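Side-chain contacts in putative 2OG-Fe(II) oxygenase family protein (Caulobacter crescentus CB15, PDB 3OOX), which probably uses iron(II), 2-oxoglutarate and oxygen to form ethylene and to oxidise L-arginine: residues Q45-A50 with V131-N136; E64-Y69 with L95-H100. One frame throughout, in Å; residues are numbered along the deposited sequence.

Interaction 1. Residues Q45-A50 with V131-N136; sequences QARIDA and VSWLYN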
loop_
_atom_site.group_PDB
_atom_site.type_symbol
_atom_site.label_atom_id
_atom_site.label_comp_id
_atom_site.label_asym_id
_atom_site.label_seq_id
_atom_site.Cartn_x
_atom_site.Cartn_y
_atom_site.Cartn_z
ATOM N N GLN A 45 3.245 16.962 -8.218
ATOM C CA GLN A 45 4.554 16.467 -7.775
ATOM C C GLN A 45 5.211 17.329 -6.709
ATOM O O GLN A 45 5.872 16.822 -5.797
ATOM C CB GLN A 45 5.502 16.274 -8.943
ATOM C CG GLN A 45 6.750 15.470 -8.608
ATOM C CD GLN A 45 6.397 14.048 -8.236
ATOM O OE1 GLN A 45 5.682 13.381 -8.981
ATOM N NE2 GLN A 45 6.898 13.572 -7.095
ATOM N N ALA A 46 5.059 18.647 -6.795
ATOM C CA ALA A 46 5.598 19.482 -5.735
ATOM C C ALA A 46 5.001 19.184 -4.349
ATOM O O ALA A 46 5.702 19.240 -3.339
ATOM C CB ALA A 46 5.421 20.976 -6.111
ATOM N N ARG A 47 3.727 18.808 -4.299
ATOM C CA ARG A 47 3.101 18.483 -3.031
ATOM C C ARG A 47 3.458 17.058 -2.585
ATOM O O ARG A 47 3.609 16.818 -1.377
ATOM C CB ARG A 47 1.598 18.704 -3.093
ATOM C CG ARG A 47 1.234 20.163 -3.371
ATOM C CD ARG A 47 -0.263 20.410 -3.239
ATOM N NE ARG A 47 -0.663 20.531 -1.842
ATOM C CZ ARG A 47 -1.814 21.048 -1.425
ATOM N NH1 ARG A 47 -2.712 21.492 -2.296
ATOM N NH2 ARG A 47 -2.073 21.110 -0.126
ATOM N N ILE A 48 3.646 16.137 -3.540
ATOM C CA ILE A 48 4.216 14.806 -3.190
ATOM C C ILE A 48 5.586 15.061 -2.550
ATOM O O ILE A 48 5.869 14.595 -1.429
ATOM C CB ILE A 48 4.398 13.862 -4.411
ATOM C CG1 ILE A 48 3.055 13.394 -4.982
ATOM C CG2 ILE A 48 5.271 12.613 -4.044
ATOM C CD1 ILE A 48 3.206 12.664 -6.304
ATOM N N ASP A 49 6.414 15.871 -3.231
ATOM C CA ASP A 49 7.784 16.115 -2.773
ATOM C C ASP A 49 7.826 16.804 -1.403
ATOM O O ASP A 49 8.710 16.510 -0.575
ATOM C CB ASP A 49 8.584 16.929 -3.805
ATOM C CG ASP A 49 8.899 16.154 -5.066
ATOM O OD1 ASP A 49 8.611 14.934 -5.156
ATOM O OD2 ASP A 49 9.449 16.779 -5.993
ATOM N N ALA A 50 6.877 17.700 -1.146
ATOM C CA ALA A 50 6.739 18.340 0.172
ATOM C C ALA A 50 6.418 17.322 1.269
ATOM O O ALA A 50 6.958 17.406 2.371
ATOM C CB ALA A 50 5.682 19.409 0.142
ATOM N N VAL A 131 1.702 15.817 4.854
ATOM C CA VAL A 131 1.503 14.365 4.870
ATOM C C VAL A 131 -0.004 14.038 4.719
ATOM O O VAL A 131 -0.379 13.042 4.070
ATOM C CB VAL A 131 2.120 13.753 6.151
ATOM C CG1 VAL A 131 1.817 12.244 6.277
ATOM C CG2 VAL A 131 3.610 13.939 6.183
ATOM N N SER A 132 -0.879 14.844 5.327
ATOM C CA SER A 132 -2.328 14.626 5.169
ATOM C C SER A 132 -2.734 14.801 3.713
ATOM O O SER A 132 -3.559 14.051 3.207
ATOM C CB SER A 132 -3.157 15.552 6.082
ATOM O OG SER A 132 -2.982 15.270 7.452
ATOM N N TRP A 133 -2.149 15.787 3.017
ATOM C CA TRP A 133 -2.427 15.968 1.590
ATOM C C TRP A 133 -2.097 14.683 0.816
ATOM O O TRP A 133 -2.846 14.253 -0.055
ATOM C CB TRP A 133 -1.663 17.146 0.991
ATOM C CG TRP A 133 -1.888 17.282 -0.498
ATOM C CD1 TRP A 133 -2.878 18.039 -1.114
ATOM C CD2 TRP A 133 -1.177 16.625 -1.567
ATOM N NE1 TRP A 133 -2.795 17.902 -2.479
ATOM C CE2 TRP A 133 -1.783 17.031 -2.790
ATOM C CE3 TRP A 133 -0.098 15.731 -1.618
ATOM C CZ2 TRP A 133 -1.330 16.583 -4.033
ATOM C CZ3 TRP A 133 0.337 15.280 -2.862
ATOM C CH2 TRP A 133 -0.280 15.710 -4.050
ATOM N N LEU A 134 -0.966 14.069 1.155
ATOM C CA LEU A 134 -0.539 12.880 0.429
ATOM C C LEU A 134 -1.471 11.692 0.680
ATOM O O LEU A 134 -1.804 10.939 -0.255
ATOM C CB LEU A 134 0.923 12.536 0.757
ATOM C CG LEU A 134 1.543 11.369 -0.045
ATOM C CD1 LEU A 134 1.559 11.603 -1.537
ATOM C CD2 LEU A 134 2.971 11.040 0.442
ATOM N N TYR A 135 -1.894 11.538 1.931
ATOM C CA TYR A 135 -2.874 10.510 2.336
ATOM C C TYR A 135 -4.134 10.619 1.454
ATOM O O TYR A 135 -4.561 9.664 0.809
ATOM C CB TYR A 135 -3.233 10.671 3.821
ATOM C CG TYR A 135 -4.211 9.652 4.383
ATOM C CD1 TYR A 135 -5.554 9.662 4.008
ATOM C CD2 TYR A 135 -3.790 8.641 5.239
ATOM C CE1 TYR A 135 -6.438 8.761 4.492
ATOM C CE2 TYR A 135 -4.695 7.684 5.747
ATOM C CZ TYR A 135 -6.033 7.756 5.348
ATOM O OH TYR A 135 -6.917 6.817 5.793
ATOM N N ASN A 136 -4.673 11.828 1.412
ATOM C CA ASN A 136 -5.928 12.020 0.687
ATOM C C ASN A 136 -5.742 11.971 -0.822
ATOM O O ASN A 136 -6.631 11.500 -1.550
ATOM C CB ASN A 136 -6.575 13.338 1.146
ATOM C CG ASN A 136 -7.091 13.259 2.584
ATOM O OD1 ASN A 136 -6.706 14.089 3.431
ATOM N ND2 ASN A 136 -7.909 12.259 2.877
#
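R47 and W133 meet across a crossing of two helices, 45-59 and 127-152, which pack together beside the large sheet of the double-stranded beta-helix (jelly-roll) fold expected of this oxygenase family. The axes of segments 45-50 and 131-136 approach to 8.9 Å, their N-to-C directions 122° apart. W133 contributes more than any other residue to the interface, and its indole serves two kinds of contact.

The first is stacking. CB of R47 makes a CH-pi contact, standing almost on the normal of the six-membered ring, 3.5 Å from its centroid. From there the chain runs across the indole, and a bend at chi3 (79°) turns the guanidinium down onto the five-membered ring. The two planes lie 16° apart, a cation-pi stack in which CZ of R47 sits 3.2 Å from CD1 of W133. R47 NE and W133 NE1 come close but are both donors, so face contact, and no hydrogen bond, joins these groups. R47 was modelled in two conformers, and the stack of its guanidinium describes one of them.

The second kind is apolar. I48, also resting on Y41 and L43, meets the edge of the indole, while L134 continues the hydrophobic layer down to L171 of strand 170-176. CG1 of I48 supplies both touches, lying in the ring plane 3.9 Å from CZ3 of W133 and 4.2 Å from CD1 of L134.

Interaction 2. Residues E64-Y69 with L95-H100; sequences ETKKQY and LKEFWH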
loop_
_atom_site.group_PDB
_atom_site.type_symbol
_atom_site.label_atom_id
_atom_site.label_comp_id
_atom_site.label_asym_id
_atom_site.label_seq_id
_atom_site.Cartn_x
_atom_site.Cartn_y
_atom_site.Cartn_z
ATOM N N GLU A 64 15.324 10.526 20.662
ATOM C CA GLU A 64 14.398 10.744 21.787
ATOM C C GLU A 64 13.223 11.630 21.422
ATOM O O GLU A 64 12.144 11.491 22.006
ATOM C CB GLU A 64 15.107 11.251 23.039
ATOM C CG GLU A 64 16.076 10.228 23.605
ATOM C CD GLU A 64 15.460 8.837 23.830
ATOM O OE1 GLU A 64 14.384 8.737 24.462
ATOM O OE2 GLU A 64 16.063 7.844 23.365
ATOM N N THR A 65 13.409 12.521 20.444
ATOM C CA THR A 65 12.341 13.377 19.974
ATOM C C THR A 65 11.321 12.509 19.203
ATOM O O THR A 65 10.104 12.626 19.379
ATOM C CB THR A 65 12.892 14.491 19.052
ATOM O OG1 THR A 65 13.897 15.240 19.764
ATOM C CG2 THR A 65 11.773 15.416 18.563
ATOM N N LYS A 66 11.843 11.639 18.350
ATOM C CA LYS A 66 10.977 10.727 17.587
ATOM C C LYS A 66 10.203 9.801 18.521
ATOM O O LYS A 66 9.035 9.515 18.263
ATOM C CB LYS A 66 11.780 9.942 16.534
ATOM C CG LYS A 66 12.383 10.866 15.442
ATOM C CD LYS A 66 13.107 10.123 14.318
ATOM C CE LYS A 66 14.387 9.421 14.759
ATOM N NZ LYS A 66 15.180 8.898 13.592
ATOM N N LYS A 67 10.831 9.357 19.602
ATOM C CA LYS A 67 10.215 8.373 20.505
ATOM C C LYS A 67 9.092 8.937 21.383
ATOM O O LYS A 67 8.369 8.180 22.026
ATOM C CB LYS A 67 11.276 7.673 21.343
ATOM C CG LYS A 67 12.039 6.613 20.518
ATOM C CD LYS A 67 13.069 5.879 21.331
ATOM C CE LYS A 67 13.628 4.674 20.559
ATOM N NZ LYS A 67 14.656 3.966 21.403
ATOM N N GLN A 68 8.938 10.254 21.384
ATOM C CA GLN A 68 7.753 10.864 21.961
ATOM C C GLN A 68 6.509 10.297 21.303
ATOM O O GLN A 68 5.433 10.268 21.906
ATOM C CB GLN A 68 7.775 12.374 21.735
ATOM C CG GLN A 68 8.858 13.096 22.499
ATOM C CD GLN A 68 8.893 14.580 22.184
ATOM O OE1 GLN A 68 8.766 15.417 23.082
ATOM N NE2 GLN A 68 9.086 14.919 20.926
ATOM N N TYR A 69 6.648 9.863 20.050
ATOM C CA TYR A 69 5.508 9.430 19.227
ATOM C C TYR A 69 5.465 7.911 19.056
ATOM O O TYR A 69 4.677 7.401 18.242
ATOM C CB TYR A 69 5.553 10.130 17.870
ATOM C CG TYR A 69 5.718 11.626 18.025
ATOM C CD1 TYR A 69 4.650 12.397 18.486
ATOM C CD2 TYR A 69 6.936 12.247 17.802
ATOM C CE1 TYR A 69 4.791 13.753 18.703
ATOM C CE2 TYR A 69 7.091 13.626 18.009
ATOM C CZ TYR A 69 6.009 14.363 18.470
ATOM O OH TYR A 69 6.126 15.730 18.673
ATOM N N LEU A 95 17.585 -2.471 9.658
ATOM C CA LEU A 95 17.274 -1.198 10.300
ATOM C C LEU A 95 16.348 -0.364 9.438
ATOM O O LEU A 95 16.721 0.120 8.355
ATOM C CB LEU A 95 18.541 -0.404 10.587
ATOM C CG LEU A 95 19.461 -1.091 11.590
ATOM C CD1 LEU A 95 20.807 -0.346 11.670
ATOM C CD2 LEU A 95 18.826 -1.204 12.972
ATOM N N LYS A 96 15.117 -0.205 9.926
ATOM C CA LYS A 96 14.144 0.631 9.262
ATOM C C LYS A 96 13.238 1.221 10.344
ATOM O O LYS A 96 13.011 0.597 11.398
ATOM C CB LYS A 96 13.387 -0.185 8.238
ATOM C CG LYS A 96 12.537 -1.295 8.846
ATOM C CD LYS A 96 12.316 -2.458 7.915
ATOM C CE LYS A 96 11.585 -3.612 8.615
ATOM N NZ LYS A 96 12.466 -4.501 9.416
ATOM N N GLU A 97 12.749 2.424 10.090
ATOM C CA GLU A 97 11.886 3.115 11.024
ATOM C C GLU A 97 10.647 3.587 10.274
ATOM O O GLU A 97 10.692 3.812 9.065
ATOM C CB GLU A 97 12.620 4.275 11.709
ATOM C CG GLU A 97 13.231 5.301 10.754
ATOM C CD GLU A 97 14.004 6.392 11.452
ATOM O OE1 GLU A 97 13.768 6.620 12.659
ATOM O OE2 GLU A 97 14.833 7.023 10.759
ATOM N N PHE A 98 9.525 3.702 10.977
ATOM C CA PHE A 98 8.217 3.933 10.378
ATOM C C PHE A 98 7.488 5.110 11.026
ATOM O O PHE A 98 7.632 5.335 12.220
ATOM C CB PHE A 98 7.267 2.745 10.641
ATOM C CG PHE A 98 7.728 1.397 10.066
ATOM C CD1 PHE A 98 8.687 0.628 10.709
ATOM C CD2 PHE A 98 7.101 0.860 8.966
ATOM C CE1 PHE A 98 9.048 -0.596 10.221
ATOM C CE2 PHE A 98 7.454 -0.388 8.456
ATOM C CZ PHE A 98 8.438 -1.100 9.068
ATOM N N TRP A 99 6.623 5.733 10.236
ATOM C CA TRP A 99 5.546 6.583 10.736
ATOM C C TRP A 99 4.254 6.099 10.082
ATOM O O TRP A 99 4.220 5.908 8.870
ATOM C CB TRP A 99 5.759 8.059 10.358
ATOM C CG TRP A 99 4.675 8.920 10.937
ATOM C CD1 TRP A 99 3.450 9.197 10.384
ATOM C CD2 TRP A 99 4.708 9.585 12.203
ATOM N NE1 TRP A 99 2.718 10.002 11.229
ATOM C CE2 TRP A 99 3.469 10.246 12.355
ATOM C CE3 TRP A 99 5.672 9.715 13.217
ATOM C CZ2 TRP A 99 3.174 11.018 13.496
ATOM C CZ3 TRP A 99 5.365 10.482 14.363
ATOM C CH2 TRP A 99 4.130 11.123 14.477
ATOM N N HIS A 100 3.212 5.902 10.861
ATOM C CA HIS A 100 1.919 5.551 10.307
ATOM C C HIS A 100 0.854 6.600 10.588
ATOM O O HIS A 100 0.673 7.018 11.734
ATOM C CB HIS A 100 1.452 4.223 10.880
ATOM C CG HIS A 100 2.222 3.063 10.347
ATOM N ND1 HIS A 100 2.819 2.129 11.161
ATOM C CD2 HIS A 100 2.511 2.700 9.072
ATOM C CE1 HIS A 100 3.432 1.226 10.405
ATOM N NE2 HIS A 100 3.264 1.553 9.132
#
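K66 reaches E97 in a buried salt bridge that joins helix 63-66 to strand 97-101, the last but one strand at one end of the large mixed sheet. CB of the lysine points toward the strand; CG, anti to the carbonyl carbon, first runs across that direction, and the step from CG to CD turns to E97. The chain bends at chi3 (-67°), and the approach to the carboxylate tightens atom by atom. CD lies 3.9 Å from OE1 of E97 and CE 3.6 Å from the same oxygen. At the tip, NZ donates a 2.8 Å hydrogen bond to OE1 of E97, which accepts it on its syn lone pair, the side facing OE2. NZ also bonds to the backbone O of F59. OE1 has a second partner in Y79 OH, and OE2 is held by H175 ND1 of the neighbouring strand.

Alongside this polar link runs an aromatic one. W99 turns the edge of its six-membered ring toward the face of Y69 in an offset edge-to-face pair, with centroids 5.8 Å apart and planes at 62°. CZ3 of W99 presses closest on CB of Y69, at 3.5 Å. The Y69 hydroxyl is bonded to E123 and to A122 N, while F58 and F127 meet W99 edge-to-face.

Buried together, the ammonium and carboxylate probably offset much of each other's charge, with the bonds from Y79 and H175 helping to fix how the carboxylate is turned.

Interaction 1 packs helix 45-59 on helix 127-152, and interaction 2 ties helix 63-66 and the turn after it to the large sheet itself. Their centres lie 20 Å apart, and their nearest atoms about 5 Å, without touching. Along the chain, both segments of interaction 2 fall between the two segments of interaction 1: helix 45-59 is followed by helix 63-66, and strand 97-101 by helix 127-152. Helix 45-59 also bridges the sites, since its F58 touches K66, Y69 and W99. Strand 170-176, next to strand 97-101, carries both L171, which L134 touches, and H175, which bonds E97. The helical N-terminal region is thus held once through another helix, itself lying on the sheet, and once by direct contact with a strand.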